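Local atomic coordinates of aquaporin AqpM (Methanothermobacter marburgensis str. Marburg, PDB entry 2F2B), a protein that forms a membrane channel that lets water move in either direction along osmotic gradients and also gives a transient rise in glycerol flux. Residues Gly14-Ile17 and Leu18-Gly22. Numbering follows the deposited sequence.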
# COMPACT_ATOMS: atom_id res chain seq x y z
N GLY A 14 21.05 4.93 8.37
CA GLY A 14 20.15 4.39 7.38
C GLY A 14 20.05 2.88 7.41
O GLY A 14 18.97 2.31 7.28
N THR A 15 21.19 2.21 7.57
CA THR A 15 21.17 0.75 7.60
C THR A 15 20.60 0.26 8.93
O THR A 15 19.97 -0.79 8.99
CB THR A 15 22.58 0.18 7.37
OG1 THR A 15 23.19 0.86 6.26
CG2 THR A 15 22.50 -1.30 7.04
N PHE A 16 20.83 1.02 9.99
CA PHE A 16 20.29 0.69 11.31
C PHE A 16 18.76 0.69 11.17
O PHE A 16 18.08 -0.23 11.63
CB PHE A 16 20.73 1.76 12.33
CG PHE A 16 20.08 1.65 13.68
CD1 PHE A 16 18.74 1.97 13.86
CD2 PHE A 16 20.81 1.23 14.79
CE1 PHE A 16 18.13 1.89 15.12
CE2 PHE A 16 20.22 1.14 16.05
CZ PHE A 16 18.88 1.47 16.21
N ILE A 17 18.23 1.73 10.53
CA ILE A 17 16.78 1.86 10.33
C ILE A 17 16.23 0.71 9.49
O ILE A 17 15.21 0.11 9.83
CB ILE A 17 16.46 3.21 9.64
CG1 ILE A 17 16.69 4.35 10.63
CG2 ILE A 17 15.01 3.21 9.12
CD1 ILE A 17 16.71 5.74 10.01
N LEU A 18 16.92 0.42 8.39
CA LEU A 18 16.50 -0.66 7.50
C LEU A 18 16.34 -1.99 8.25
O LEU A 18 15.32 -2.66 8.11
CB LEU A 18 17.54 -0.80 6.37
CG LEU A 18 17.26 -1.79 5.23
CD1 LEU A 18 18.05 -1.37 3.99
CD2 LEU A 18 17.63 -3.19 5.66
N VAL A 19 17.33 -2.35 9.05
CA VAL A 19 17.30 -3.60 9.80
C VAL A 19 16.36 -3.58 11.01
O VAL A 19 15.62 -4.54 11.24
CB VAL A 19 18.72 -3.99 10.25
CG1 VAL A 19 18.69 -5.27 11.08
CG2 VAL A 19 19.61 -4.19 9.02
N PHE A 20 16.38 -2.51 11.78
CA PHE A 20 15.52 -2.41 12.95
C PHE A 20 14.04 -2.57 12.56
O PHE A 20 13.33 -3.40 13.11
CB PHE A 20 15.73 -1.06 13.66
CG PHE A 20 14.88 -0.86 14.89
CD1 PHE A 20 13.54 -0.50 14.78
CD2 PHE A 20 15.42 -1.05 16.16
CE1 PHE A 20 12.74 -0.33 15.91
CE2 PHE A 20 14.63 -0.88 17.30
CZ PHE A 20 13.29 -0.52 17.18
N PHE A 21 13.60 -1.78 11.59
CA PHE A 21 12.20 -1.83 11.17
C PHE A 21 11.83 -2.98 10.23
O PHE A 21 10.82 -3.65 10.44
CB PHE A 21 11.82 -0.49 10.55
CG PHE A 21 11.76 0.63 11.55
CD1 PHE A 21 10.66 0.77 12.39
CD2 PHE A 21 12.85 1.49 11.71
CE1 PHE A 21 10.64 1.75 13.38
CE2 PHE A 21 12.84 2.47 12.70
CZ PHE A 21 11.73 2.60 13.54
N GLY A 22 12.66 -3.22 9.22
CA GLY A 22 12.37 -4.30 8.28
C GLY A 22 12.49 -5.69 8.87
O GLY A 22 11.52 -6.44 8.93
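F16 and F20, four residues apart on helix 4-33, have side chains that run alongside each other in the same direction. Matching first torsions about one turn apart (chi1 172° in F16 and -180° in F20) send both off the helix the same way, and similar second torsions keep the rings close to parallel, with planes at 9°. The centroids are 5.9 Å apart, offset so far that little of one ring lies over the other. The nearest side-chain touch is F16 CE1 to F20 CB, at 4.1 Å. F113 meets the F16 ring, and F118 packs edge-to-face with F20.

I17 and F21 make the second apolar pair. I17 CG2 lies 3.8 Å from F21 CD2. The F21 ring also turns its edge to the I17 carbonyl, with CD2 3.3 Å from I17 O. CD1 of F20 sits over the centre of one F21 face.

Four i to i+4 backbone bonds link the two segments. L18 N, V19 N, F20 N and F21 N donate to the carbonyls of G14, T15, F16 and I17. The F20 N to F16 O bond is the shortest of the four, at 2.8 Å. The helix has a wider pi-type turn at 18-22.

G14-G22 is a largely buried stretch of a transmembrane helix in the aquaporin fold. L18 and V19 reach helix 200-214, which starts at P200 of the second NPA motif, and L18 also touches N199 of that motif. F16 and F20 pack on V152, and I17 and F21 on L156, of a neighbouring subunit. These turns thus run between the pore-forming loop region and a subunit interface of the aquaporin homotetramer.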